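Local coordinates for protein 2-hydroxychromene-2-carboxylate isomerase (Pseudomonas putida, PDB 2IMF) that catalyses the reversible, glutathione-dependent isomerization of 2-hydroxychromene-2-carboxylate to trans-O-hydroxybenzylidenepyruvate in naphthalene degradation, at residues M1-Y6 / M171-E176. Numbering follows the deposited sequence.
Sequences MIVDFY and MFLGDE
I2 meets L173 through its carbonyl: methyl CD1 of L173 lies 3.3 Å from I2 O, and a water, modelled at two closely spaced sites that are probably alternatives, links that oxygen to G174 N. V3 comes next. Its CG1, anti to the backbone N (chi1 166°), rests 4.1 Å from M171 CB, and this apolar side continues onto L187 of helix 184-198. D4 and F172 form the antiparallel hydrogen-bonded pair: D4 N gives to F172 O at 3.1 Å and F172 N to D4 O at 2.9 Å. M171 CA adds a CA-H...O contact to D4 O. The D4 carboxylate turns instead to R33 and R163. F5 pairs with M171 without direct hydrogen bonds; the two side chains run side by side, and M171 SD sits 3.9 Å from F5 CD1, an oblique Met-aromatic contact. On the other face, with D4, Y6 CE1 touches F172 CD1 at 3.5 Å, the ring planes at 71°. R163 ties this side together, bonding to Y6 OH and lying in cation-pi contact with F172. A type II' turn from L173 to E176 joins strand 170-173 to the edge strand 176-179, an antiparallel hairpin whose first strand lies beside strand 2-7 in the thioredoxin fold of this kappa-class glutathione transferase.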
loop_
_atom_site.group_PDB
_atom_site.type_symbol
_atom_site.label_atom_id
_atom_site.label_comp_id
_atom_site.label_asym_id
_atom_site.label_seq_id
_atom_site.Cartn_x
_atom_site.Cartn_y
_atom_site.Cartn_z
ATOM N N MET A 1 19.306 0.552 19.222
ATOM C CA MET A 1 17.970 0.070 18.732
ATOM C C MET A 1 18.105 -0.681 17.423
ATOM O O MET A 1 18.813 -0.196 16.540
ATOM C CB MET A 1 17.110 1.319 18.486
ATOM C CG MET A 1 15.676 1.098 18.046
ATOM S SD MET A 1 14.799 2.690 17.939
ATOM C CE MET A 1 15.187 3.468 19.527
ATOM N N ILE A 2 17.407 -1.819 17.298
ATOM C CA ILE A 2 17.546 -2.728 16.122
ATOM C C ILE A 2 16.258 -2.920 15.340
ATOM O O ILE A 2 15.217 -3.272 15.903
ATOM C CB ILE A 2 18.043 -4.159 16.523
ATOM C CG1 ILE A 2 19.461 -4.108 17.116
ATOM C CG2 ILE A 2 18.150 -5.041 15.347
ATOM C CD1 ILE A 2 19.900 -5.385 17.872
ATOM N N VAL A 3 16.373 -2.754 14.025
ATOM C CA VAL A 3 15.243 -3.079 13.101
ATOM C C VAL A 3 15.666 -4.202 12.167
ATOM O O VAL A 3 16.762 -4.138 11.577
ATOM C CB VAL A 3 14.865 -1.829 12.321
ATOM C CG1 VAL A 3 13.970 -2.131 11.134
ATOM C CG2 VAL A 3 14.208 -0.837 13.289
ATOM N N ASP A 4 14.871 -5.238 12.025
ATOM C CA ASP A 4 15.094 -6.242 11.024
ATOM C C ASP A 4 14.432 -5.803 9.709
ATOM O O ASP A 4 13.255 -5.442 9.707
ATOM C CB ASP A 4 14.532 -7.566 11.518
ATOM C CG ASP A 4 15.249 -8.074 12.800
ATOM O OD1 ASP A 4 16.417 -7.666 13.077
ATOM O OD2 ASP A 4 14.645 -8.851 13.520
ATOM N N PHE A 5 15.196 -5.847 8.638
ATOM C CA PHE A 5 14.752 -5.432 7.302
ATOM C C PHE A 5 14.857 -6.553 6.345
ATOM O O PHE A 5 15.945 -7.120 6.134
ATOM C CB PHE A 5 15.638 -4.263 6.926
ATOM C CG PHE A 5 15.436 -3.720 5.521
ATOM C CD1 PHE A 5 14.166 -3.553 4.931
ATOM C CD2 PHE A 5 16.572 -3.240 4.826
ATOM C CE1 PHE A 5 14.020 -2.993 3.654
ATOM C CE2 PHE A 5 16.423 -2.682 3.526
ATOM C CZ PHE A 5 15.120 -2.612 2.941
ATOM N N TYR A 6 13.740 -6.805 5.680
ATOM C CA TYR A 6 13.644 -7.907 4.713
ATOM C C TYR A 6 13.384 -7.313 3.346
ATOM O O TYR A 6 12.458 -6.526 3.169
ATOM C CB TYR A 6 12.484 -8.835 5.047
ATOM C CG TYR A 6 12.695 -9.552 6.331
ATOM C CD1 TYR A 6 12.442 -8.938 7.610
ATOM C CD2 TYR A 6 13.275 -10.784 6.308
ATOM C CE1 TYR A 6 12.663 -9.622 8.798
ATOM C CE2 TYR A 6 13.551 -11.512 7.551
ATOM C CZ TYR A 6 13.209 -10.862 8.738
ATOM O OH TYR A 6 13.506 -11.536 9.961
ATOM N N MET A 171 9.644 -4.789 7.705
ATOM C CA MET A 171 10.480 -4.263 8.815
ATOM C C MET A 171 9.894 -4.786 10.105
ATOM O O MET A 171 8.653 -4.743 10.265
ATOM C CB MET A 171 10.575 -2.729 8.889
ATOM C CG MET A 171 11.378 -2.141 7.763
ATOM S SD MET A 171 10.696 -2.109 6.089
ATOM C CE MET A 171 9.066 -1.374 6.303
ATOM N N PHE A 172 10.735 -5.185 11.085
ATOM C CA PHE A 172 10.224 -5.554 12.435
ATOM C C PHE A 172 10.968 -4.685 13.410
ATOM O O PHE A 172 12.195 -4.519 13.313
ATOM C CB PHE A 172 10.521 -7.004 12.817
ATOM C CG PHE A 172 9.728 -8.070 12.097
ATOM C CD1 PHE A 172 10.073 -8.434 10.804
ATOM C CD2 PHE A 172 8.677 -8.696 12.727
ATOM C CE1 PHE A 172 9.373 -9.448 10.159
ATOM C CE2 PHE A 172 7.978 -9.706 12.099
ATOM C CZ PHE A 172 8.329 -10.083 10.843
ATOM N N LEU A 173 10.219 -4.316 14.438
ATOM C CA LEU A 173 10.763 -3.750 15.697
ATOM C C LEU A 173 10.050 -4.513 16.790
ATOM O O LEU A 173 8.814 -4.436 16.947
ATOM C CB LEU A 173 10.504 -2.288 15.779
ATOM C CG LEU A 173 11.008 -1.682 17.083
ATOM C CD1 LEU A 173 12.522 -1.823 17.176
ATOM C CD2 LEU A 173 10.647 -0.242 16.958
ATOM N N GLY A 174 10.786 -5.307 17.574
ATOM C CA GLY A 174 10.121 -6.018 18.634
ATOM C C GLY A 174 9.178 -6.999 17.996
ATOM O O GLY A 174 9.573 -7.750 17.086
ATOM N N ASP A 175 7.920 -7.032 18.444
ATOM C CA ASP A 175 6.912 -7.929 17.872
ATOM C C ASP A 175 6.073 -7.281 16.725
ATOM O O ASP A 175 5.086 -7.885 16.312
ATOM C CB ASP A 175 5.989 -8.437 18.987
ATOM C CG ASP A 175 6.746 -9.351 19.964
ATOM O OD1 ASP A 175 7.247 -10.414 19.501
ATOM O OD2 ASP A 175 6.748 -9.007 21.150
ATOM N N GLU A 176 6.418 -6.054 16.383
ATOM C CA GLU A 176 5.585 -5.318 15.362
ATOM C C GLU A 176 6.310 -5.449 14.062
ATOM O O GLU A 176 7.539 -5.269 13.920
ATOM C CB GLU A 176 5.484 -3.848 15.675
ATOM C CG GLU A 176 4.465 -3.639 16.817
ATOM C CD GLU A 176 4.301 -2.197 17.158
ATOM O OE1 GLU A 176 5.231 -1.512 17.558
ATOM O OE2 GLU A 176 3.150 -1.714 17.009
HETATM O O HOH W 1 13.755 -5.159 16.996
HETATM O O HOH W 2 13.722 -6.251 16.630
#